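Side-chain contacts in peptidoglycan glycosyltransferase (Atopobium parvulum, PDB 4OVD), which belongs to the penicillin-binding proteins, pairing a dimerisation domain with a penicillin-binding transpeptidase domain: residues I304-N309 and A461-D466; D466-V471 and C515-P520; G157-Q162 and E226-A231; T236-D241 and V529-T534. One frame throughout, in Å; residues are numbered along the deposited sequence.

Contact 1 of 4, residues I304-N309 and A461-D466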
# COMPACT_ATOMS: atom_id res chain seq x y z
N ILE A 304 -14.51 -3.89 -11.56
CA ILE A 304 -14.72 -3.46 -12.92
C ILE A 304 -15.94 -4.10 -13.59
O ILE A 304 -16.70 -3.39 -14.24
CB ILE A 304 -13.45 -3.75 -13.74
CG1 ILE A 304 -12.32 -2.85 -13.28
CG2 ILE A 304 -13.68 -3.48 -15.22
CD1 ILE A 304 -10.97 -3.32 -13.86
N GLY A 305 -16.12 -5.41 -13.40
CA GLY A 305 -17.23 -6.11 -13.93
C GLY A 305 -18.54 -5.64 -13.34
O GLY A 305 -19.52 -5.31 -14.04
N VAL A 306 -18.54 -5.52 -12.05
CA VAL A 306 -19.74 -5.12 -11.34
C VAL A 306 -20.08 -3.69 -11.70
O VAL A 306 -21.22 -3.35 -12.01
CB VAL A 306 -19.52 -5.25 -9.83
CG1 VAL A 306 -20.68 -4.57 -9.07
CG2 VAL A 306 -19.42 -6.72 -9.42
N ASP A 307 -19.08 -2.83 -11.72
CA ASP A 307 -19.36 -1.45 -12.01
C ASP A 307 -19.81 -1.32 -13.43
O ASP A 307 -20.44 -0.37 -13.77
CB ASP A 307 -18.17 -0.53 -11.78
CG ASP A 307 -18.64 0.93 -11.51
OD1 ASP A 307 -19.51 1.16 -10.57
OD2 ASP A 307 -18.15 1.80 -12.23
N ASN A 308 -19.42 -2.23 -14.31
CA ASN A 308 -19.93 -2.17 -15.69
C ASN A 308 -21.26 -2.94 -15.85
O ASN A 308 -21.76 -3.10 -16.94
CB ASN A 308 -18.89 -2.71 -16.64
CG ASN A 308 -17.89 -1.64 -17.06
OD1 ASN A 308 -18.16 -0.90 -17.94
ND2 ASN A 308 -16.73 -1.64 -16.49
N ASN A 309 -21.78 -3.48 -14.75
CA ASN A 309 -23.08 -4.18 -14.73
C ASN A 309 -23.06 -5.45 -15.60
O ASN A 309 -24.02 -5.79 -16.30
CB ASN A 309 -24.23 -3.26 -15.16
CG ASN A 309 -24.41 -2.01 -14.23
OD1 ASN A 309 -24.62 -0.92 -14.71
ND2 ASN A 309 -24.28 -2.17 -12.95
N ALA A 461 -19.03 -0.42 -4.77
CA ALA A 461 -18.21 -0.47 -3.60
C ALA A 461 -18.84 -1.31 -2.52
O ALA A 461 -18.17 -2.14 -1.94
CB ALA A 461 -17.89 0.90 -3.05
N SER A 462 -20.13 -1.15 -2.29
CA SER A 462 -20.85 -1.95 -1.34
C SER A 462 -20.91 -3.43 -1.71
O SER A 462 -20.82 -4.26 -0.85
CB SER A 462 -22.31 -1.45 -1.21
OG SER A 462 -22.28 -0.15 -0.70
N ALA A 463 -21.12 -3.77 -2.98
CA ALA A 463 -21.17 -5.17 -3.38
C ALA A 463 -19.75 -5.77 -3.18
O ALA A 463 -19.62 -6.86 -2.69
CB ALA A 463 -21.61 -5.29 -4.83
N GLU A 464 -18.69 -5.01 -3.50
CA GLU A 464 -17.35 -5.51 -3.30
C GLU A 464 -17.01 -5.71 -1.79
O GLU A 464 -16.38 -6.73 -1.42
CB GLU A 464 -16.33 -4.60 -3.92
CG GLU A 464 -16.39 -4.55 -5.42
CD GLU A 464 -15.89 -5.83 -6.11
OE1 GLU A 464 -14.84 -6.40 -5.72
OE2 GLU A 464 -16.58 -6.26 -7.07
N LEU A 465 -17.39 -4.77 -0.94
CA LEU A 465 -17.16 -4.93 0.47
C LEU A 465 -17.88 -6.17 0.99
O LEU A 465 -17.33 -6.91 1.84
CB LEU A 465 -17.65 -3.73 1.28
CG LEU A 465 -16.82 -2.45 1.29
CD1 LEU A 465 -17.58 -1.32 2.03
CD2 LEU A 465 -15.43 -2.69 1.89
N ASP A 466 -19.12 -6.37 0.53
CA ASP A 466 -19.88 -7.55 0.90
C ASP A 466 -19.09 -8.82 0.55
O ASP A 466 -19.00 -9.74 1.35
CB ASP A 466 -21.27 -7.60 0.27
CG ASP A 466 -22.15 -8.67 0.91
OD1 ASP A 466 -22.51 -8.48 2.09
OD2 ASP A 466 -22.47 -9.68 0.25

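Contact 2 of 4, residues D466-V471 and C515-P520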
# COMPACT_ATOMS: atom_id res chain seq x y z
N ASP A 466 -19.12 -6.37 0.53
CA ASP A 466 -19.88 -7.55 0.90
C ASP A 466 -19.09 -8.82 0.55
O ASP A 466 -19.00 -9.74 1.35
CB ASP A 466 -21.27 -7.60 0.27
CG ASP A 466 -22.15 -8.67 0.91
OD1 ASP A 466 -22.51 -8.48 2.09
OD2 ASP A 466 -22.47 -9.68 0.25
N MSE A 467 -18.52 -8.88 -0.63
CA MSE A 467 -17.77 -10.05 -1.00
C MSE A 467 -16.48 -10.15 -0.22
O MSE A 467 -16.11 -11.22 0.17
CB MSE A 467 -17.45 -10.19 -2.48
CG MSE A 467 -18.73 -10.25 -3.26
SE MSE A 467 -18.43 -10.51 -5.18
CE MSE A 467 -17.87 -8.70 -5.70
N MSE A 468 -15.83 -9.03 0.08
CA MSE A 468 -14.58 -9.05 0.84
C MSE A 468 -14.87 -9.47 2.25
O MSE A 468 -14.00 -9.99 2.92
CB MSE A 468 -13.94 -7.71 0.81
CG MSE A 468 -13.40 -7.52 -0.60
SE MSE A 468 -12.85 -5.62 -0.67
CE MSE A 468 -11.35 -5.60 0.57
N THR A 469 -16.09 -9.23 2.73
CA THR A 469 -16.47 -9.69 4.04
C THR A 469 -16.60 -11.24 4.05
O THR A 469 -16.21 -11.87 5.04
CB THR A 469 -17.78 -9.02 4.48
OG1 THR A 469 -17.53 -7.62 4.46
CG2 THR A 469 -18.24 -9.47 5.89
N THR A 470 -17.11 -11.82 2.97
CA THR A 470 -17.25 -13.28 2.81
C THR A 470 -15.88 -13.90 2.82
O THR A 470 -15.71 -14.96 3.39
CB THR A 470 -17.93 -13.61 1.47
OG1 THR A 470 -19.29 -13.20 1.55
CG2 THR A 470 -17.97 -15.07 1.18
N VAL A 471 -14.91 -13.22 2.24
CA VAL A 471 -13.53 -13.73 2.21
C VAL A 471 -13.02 -13.98 3.62
O VAL A 471 -12.34 -14.95 3.89
CB VAL A 471 -12.53 -12.78 1.49
CG1 VAL A 471 -11.05 -13.25 1.66
CG2 VAL A 471 -12.87 -12.73 -0.02
N CYS A 515 -4.84 -7.48 2.52
CA CYS A 515 -5.27 -6.09 2.61
C CYS A 515 -6.68 -6.13 3.19
O CYS A 515 -7.55 -6.82 2.61
CB CYS A 515 -5.29 -5.39 1.26
SG CYS A 515 -5.47 -3.56 1.49
N GLY A 516 -6.91 -5.45 4.30
CA GLY A 516 -8.23 -5.45 4.96
C GLY A 516 -8.71 -4.10 5.46
O GLY A 516 -7.92 -3.23 5.73
N ILE A 517 -10.01 -3.96 5.56
CA ILE A 517 -10.67 -2.74 5.94
C ILE A 517 -11.41 -3.09 7.21
O ILE A 517 -12.15 -4.07 7.24
CB ILE A 517 -11.68 -2.35 4.84
CG1 ILE A 517 -10.96 -2.18 3.49
CG2 ILE A 517 -12.41 -1.07 5.20
CD1 ILE A 517 -11.80 -2.28 2.22
N VAL A 518 -11.18 -2.33 8.27
CA VAL A 518 -11.81 -2.60 9.56
C VAL A 518 -13.05 -1.67 9.66
O VAL A 518 -12.94 -0.51 9.33
CB VAL A 518 -10.84 -2.33 10.72
CG1 VAL A 518 -11.45 -2.76 12.04
CG2 VAL A 518 -9.53 -3.07 10.53
N ASN A 519 -14.20 -2.22 10.09
CA ASN A 519 -15.46 -1.50 10.24
C ASN A 519 -15.59 -0.55 9.10
O ASN A 519 -15.48 0.69 9.27
CB ASN A 519 -15.52 -0.79 11.57
CG ASN A 519 -15.57 -1.76 12.74
OD1 ASN A 519 -15.67 -2.96 12.54
ND2 ASN A 519 -15.52 -1.24 13.97
N PRO A 520 -15.78 -1.13 7.91
CA PRO A 520 -15.87 -0.41 6.66
C PRO A 520 -16.92 0.71 6.66
O PRO A 520 -16.72 1.70 5.97
CB PRO A 520 -16.23 -1.51 5.67
CG PRO A 520 -15.72 -2.76 6.32
CD PRO A 520 -16.10 -2.56 7.72

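Contact 3 of 4, residues G157-Q162 and E226-A231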
# COMPACT_ATOMS: atom_id res chain seq x y z
N GLY A 157 14.25 7.87 18.41
CA GLY A 157 15.33 7.08 17.86
C GLY A 157 15.04 6.59 16.46
O GLY A 157 14.66 7.39 15.61
N ASN A 158 15.17 5.28 16.26
CA ASN A 158 14.96 4.64 14.95
C ASN A 158 13.54 4.42 14.52
O ASN A 158 13.30 3.97 13.38
CB ASN A 158 15.67 3.29 14.91
CG ASN A 158 17.18 3.43 15.01
OD1 ASN A 158 17.77 4.40 14.51
ND2 ASN A 158 17.81 2.46 15.63
N VAL A 159 12.60 4.78 15.38
CA VAL A 159 11.20 4.58 15.08
C VAL A 159 10.72 5.56 14.02
O VAL A 159 10.69 6.76 14.22
CB VAL A 159 10.28 4.79 16.32
CG1 VAL A 159 8.84 4.53 15.90
CG2 VAL A 159 10.67 3.89 17.49
N GLY A 160 10.28 5.05 12.89
CA GLY A 160 9.75 5.93 11.87
C GLY A 160 10.80 6.67 11.08
O GLY A 160 10.45 7.48 10.20
N VAL A 161 12.08 6.36 11.33
CA VAL A 161 13.13 7.09 10.62
C VAL A 161 13.13 6.76 9.11
O VAL A 161 13.60 7.55 8.28
CB VAL A 161 14.51 6.86 11.25
CG1 VAL A 161 15.07 5.50 10.84
CG2 VAL A 161 15.45 7.94 10.79
N GLN A 162 12.62 5.58 8.76
CA GLN A 162 12.49 5.21 7.38
C GLN A 162 11.56 6.20 6.66
O GLN A 162 11.79 6.59 5.50
CB GLN A 162 11.96 3.80 7.28
CG GLN A 162 12.10 3.14 5.91
CD GLN A 162 11.65 1.69 6.00
OE1 GLN A 162 10.54 1.45 6.36
NE2 GLN A 162 12.51 0.75 5.74
N GLU A 226 3.36 6.01 18.04
CA GLU A 226 3.26 4.76 18.81
C GLU A 226 2.79 3.59 17.92
O GLU A 226 3.21 2.45 18.06
CB GLU A 226 2.33 4.95 20.02
CG GLU A 226 2.77 4.12 21.21
CD GLU A 226 4.14 4.56 21.74
OE1 GLU A 226 4.49 5.76 21.68
OE2 GLU A 226 4.87 3.68 22.26
N LEU A 227 1.93 3.89 16.94
CA LEU A 227 1.47 2.87 16.02
C LEU A 227 2.59 2.52 15.04
O LEU A 227 2.70 1.41 14.55
CB LEU A 227 0.24 3.36 15.27
CG LEU A 227 -0.40 2.24 14.50
CD1 LEU A 227 -0.72 1.09 15.47
CD2 LEU A 227 -1.64 2.79 13.82
N GLN A 228 3.46 3.46 14.81
CA GLN A 228 4.58 3.22 13.91
C GLN A 228 5.51 2.25 14.56
O GLN A 228 6.02 1.36 13.93
CB GLN A 228 5.28 4.55 13.60
CG GLN A 228 6.47 4.41 12.71
CD GLN A 228 6.11 3.94 11.34
OE1 GLN A 228 4.97 4.16 10.86
NE2 GLN A 228 7.06 3.29 10.68
N LYS A 229 5.68 2.36 15.86
CA LYS A 229 6.58 1.46 16.58
C LYS A 229 6.09 0.02 16.56
O LYS A 229 6.87 -0.93 16.45
CB LYS A 229 6.68 1.96 18.02
CG LYS A 229 7.58 1.16 18.93
CD LYS A 229 7.41 1.68 20.36
CE LYS A 229 8.31 0.96 21.33
NZ LYS A 229 9.73 1.25 20.95
N LYS A 230 4.81 -0.15 16.77
CA LYS A 230 4.18 -1.47 16.69
C LYS A 230 4.29 -2.01 15.29
O LYS A 230 4.56 -3.19 15.11
CB LYS A 230 2.71 -1.39 17.04
CG LYS A 230 2.41 -1.00 18.47
CD LYS A 230 0.90 -0.92 18.68
CE LYS A 230 0.57 -0.45 20.07
NZ LYS A 230 1.15 -1.45 21.00
N ALA A 231 4.02 -1.18 14.28
CA ALA A 231 4.12 -1.65 12.90
C ALA A 231 5.51 -2.22 12.65
O ALA A 231 5.66 -3.30 12.06
CB ALA A 231 3.85 -0.53 11.92

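Contact 4 of 4, residues T236-D241 and V529-T534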
# COMPACT_ATOMS: atom_id res chain seq x y z
N THR A 236 8.85 -6.80 11.83
CA THR A 236 10.14 -7.52 12.08
C THR A 236 9.91 -8.94 12.58
O THR A 236 10.50 -9.91 12.05
CB THR A 236 11.04 -6.74 13.05
OG1 THR A 236 11.25 -5.42 12.53
CG2 THR A 236 12.38 -7.43 13.28
N ALA A 237 8.99 -9.09 13.54
CA ALA A 237 8.67 -10.43 14.10
C ALA A 237 8.06 -11.36 13.06
O ALA A 237 8.34 -12.56 13.04
CB ALA A 237 7.76 -10.34 15.36
N ALA A 238 7.24 -10.79 12.17
CA ALA A 238 6.60 -11.60 11.14
C ALA A 238 7.61 -12.13 10.14
O ALA A 238 7.52 -13.27 9.70
CB ALA A 238 5.57 -10.76 10.41
N VAL A 239 8.49 -11.24 9.69
CA VAL A 239 9.54 -11.61 8.76
C VAL A 239 10.30 -12.78 9.33
O VAL A 239 10.54 -13.76 8.64
CB VAL A 239 10.44 -10.39 8.43
CG1 VAL A 239 11.85 -10.81 7.96
CG2 VAL A 239 9.71 -9.55 7.38
N LYS A 240 10.64 -12.69 10.60
CA LYS A 240 11.33 -13.77 11.31
C LYS A 240 10.47 -15.06 11.37
O LYS A 240 10.88 -16.13 10.87
CB LYS A 240 11.73 -13.30 12.72
CG LYS A 240 12.42 -14.33 13.59
CD LYS A 240 12.73 -13.83 15.01
CE LYS A 240 13.01 -15.03 15.92
NZ LYS A 240 13.51 -14.65 17.28
N ASP A 241 9.25 -14.97 11.91
CA ASP A 241 8.36 -16.15 12.07
C ASP A 241 7.97 -16.85 10.80
O ASP A 241 7.83 -18.06 10.81
CB ASP A 241 7.02 -15.81 12.76
CG ASP A 241 7.20 -15.16 14.14
OD1 ASP A 241 8.25 -15.32 14.80
OD2 ASP A 241 6.26 -14.44 14.57
N VAL A 529 -0.53 -5.84 4.80
CA VAL A 529 0.57 -6.62 5.27
C VAL A 529 1.06 -7.47 4.13
O VAL A 529 0.29 -8.18 3.46
CB VAL A 529 0.21 -7.61 6.38
CG1 VAL A 529 1.47 -8.38 6.77
CG2 VAL A 529 -0.40 -6.90 7.61
N GLY A 530 2.36 -7.41 3.88
CA GLY A 530 3.00 -8.19 2.83
C GLY A 530 4.28 -8.82 3.35
O GLY A 530 5.02 -8.18 4.04
N LEU A 531 4.57 -10.05 2.94
CA LEU A 531 5.73 -10.80 3.32
C LEU A 531 6.30 -11.30 2.03
O LEU A 531 5.64 -12.09 1.34
CB LEU A 531 5.35 -11.96 4.20
CG LEU A 531 4.84 -11.46 5.56
CD1 LEU A 531 4.15 -12.54 6.40
CD2 LEU A 531 5.95 -10.79 6.36
N ASN A 532 7.55 -10.91 1.78
CA ASN A 532 8.23 -11.20 0.53
C ASN A 532 9.22 -12.34 0.65
O ASN A 532 10.05 -12.41 1.58
CB ASN A 532 8.92 -9.97 -0.01
CG ASN A 532 8.03 -8.75 -0.09
OD1 ASN A 532 6.79 -8.81 -0.11
ND2 ASN A 532 8.66 -7.60 -0.10
N ASP A 533 9.03 -13.27 -0.28
CA ASP A 533 9.78 -14.50 -0.41
C ASP A 533 9.61 -15.42 0.79
O ASP A 533 10.56 -15.79 1.50
CB ASP A 533 11.25 -14.25 -0.80
CG ASP A 533 11.93 -15.50 -1.38
OD1 ASP A 533 11.29 -16.57 -1.52
OD2 ASP A 533 13.12 -15.41 -1.72
N THR A 534 8.35 -15.79 0.98
CA THR A 534 7.95 -16.72 2.01
C THR A 534 7.24 -17.92 1.35
O THR A 534 6.65 -17.83 0.32
CB THR A 534 7.07 -16.09 3.12
OG1 THR A 534 6.78 -17.12 4.06
CG2 THR A 534 5.73 -15.60 2.58

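Contact 1 of 4, residues I304-N309 and A461-D466
Val306 lays its CG2 methyl against the carboxylate of Glu464, with CG2 3.7 Å from OE2 of that residue. The two side chains run past each other in opposite directions, and CB of Val306 lies a little farther from the same oxygen. The other branch of the valine, CG1, faces the methyl of Ala463 in a looser contact, 4.4 Å from Ala463 CB. Glu464 reaches this place because its chain turns about the CB-CG bond (chi2 -71°), which carries the carboxylate toward helix 298-307 although the CB bond does not head that way. Its other oxygen, OE1, is hydrogen-bonded to Thr302 OG1, one turn back along that helix, so the buried carboxylate is tied by one oxygen and packs against valine with the other. This is helix-on-helix packing inside the penicillin-binding transpeptidase domain: the last turn of helix 298-307 meets helix 458-474, and Val428 from helix 418-429 also touches Glu464. Helix 298-307 closes with a Schellman motif, in which Asn309 takes a positive phi of 64°, and Asn309 N lies 2.8 Å from Val306 O. Within the same turn the amide of Asn308 folds back, ND2 donating to Ile304 O over 2.9 Å in a nearly straight bond (163°). Asn308 N also donates to Ile304 O, and the two donors arrive from opposite faces of the carbonyl plane. Asp307 OD1 accepts from Ser457 N and bonds Thr460 OG1, at the start of helix 458-474.

Contact 2 of 4, residues D466-V471 and C515-P520
Met468, a selenomethionine, touches Ile517 methyl to methyl, CE to CD1 at 3.7 Å, the two side chains crossing at about a right angle. The contact joins helix 458-474 to strand 510-518 of the five-stranded antiparallel sheet in the penicillin-binding transpeptidase domain. The methionine runs out extended through CG and turns only at the last bond (chi3 67°), which swings CE toward the strand; the carbonyl oxygen of Cys515 is a more distant neighbour, 4.5 Å from Met468 CE. On the strand side, the CB bond of Ile517 points at the helix, and the extended end of its chain (chi2 159°) carries CD1 outward to the methionine methyl.

Around this pair, helix 418-429 supplies a second layer: Tyr425 and Val428 lie against Met468, Tyr425 against Cys515, and Ala429 against Ile517. Backbone hydrogen bonds hold Ile517 to Ala488 and Gly516 to Val527 on the two neighbouring strands and also tie the helix to the sheet, between Met468 and Gly489, while Met468, Thr469 and Pro520 rest their side chains on Ala488. Farther out, Arg345 grips the helix with both terminal nitrogens, NH2 in a salt bridge with Asp466 OD2 and NH1 hydrogen-bonded to Thr470 OG1.

Contact 3 of 4, residues G157-Q162 and E226-A231
Gly160 receives the CG of Gln228 directly over its backbone, Gly160 CA to Gln228 CG being 3.7 Å. Gly160 is the third residue of a type II beta turn from Asn158 to Val161 and at the same time the N-cap of helix 161-164, so the contact sets a turn and helix start against helix 225-242. This is the tight part. The positive phi of 77° suits glycine, and Gln228 CG packs straight onto its CA. The glutamine turns about the CB-CG bond (chi2 66°), which brings its amide alongside the glycine, NE2 lying 4.0 Å from Gly160 CA. Val159 belongs to the same close packing: its CG1 leans on the backbone of the helix, 3.8 Å from Lys229 N, and also reaches Gln228, with Val159 CG1 4.0 Å from Gln228 CG.

The solvent side is the exposed Lys229. It meets the turn only through its backbone and the base of its side chain, Lys229 CB lying 4.0 Å from Val159 CG1, and the rest of the lysine runs on, extended as far as CE. The buried amide of Gln228, by contrast, has polar partners from outside the two segments. Its NE2 is hydrogen-bonded to Ala263 O of strand 260-266 and to OE2 of Glu232, one turn further along the same helix, and that OE2 also bonds Gly160 N.

Contact 4 of 4, residues T236-D241 and V529-T534
Leu531 meets helix 225-242 with one methyl, CD2, which sits against two residues at once: it is 4.1 Å from Ala238 CB and equally far from Val239 CG2. All the contact between the segments is apolar and buried. The leucine points from its strand at the helix, while Val239 offers only the CG2 branch, its side chain set at a slant to that of Leu531. Further apolar groups extend the patch: Val545 of helix 542-556 touches both Ala238 and Val529, and Tyr266 lies against Val239.

Polar ties belong to the surroundings. Leu531 is bound into the sheet through its backbone to Ala512, and Gly530 likewise to Ser249 on the other neighbouring strand. Thr534 OG1 is hydrogen-bonded to Gln536 N and also to Phe242 O, at the end of the helix, and this last bond is a second link between the two parts of the chain.

A helix laid on an antiparallel sheet, here together with the C-terminal helix 542-556, is the arrangement characteristic of the penicillin-binding transpeptidase fold, whose central five-stranded sheet is flanked by helices.

Contacts 1 and 2 follow each other along helix 458-474, share Asp466 and have centres about 13 Å apart; Leu465 joins them, its CD2 lying 3.7 Å from Ile517 CD1. Contacts 3 and 4 likewise share helix 225-242, their centres about 17 Å apart. The sheet connects the two pairs: contact 2 uses strand 510-518 and contact 4 its neighbour 525-532, the nearest atoms being about 5 Å apart. Contacts 1 and 3 are on opposite sides of the chain's centre, about 36 Å between centres. A bound calcium ion lies about 11 Å from the side chain of Cys515 and about 13 Å from that of Leu531.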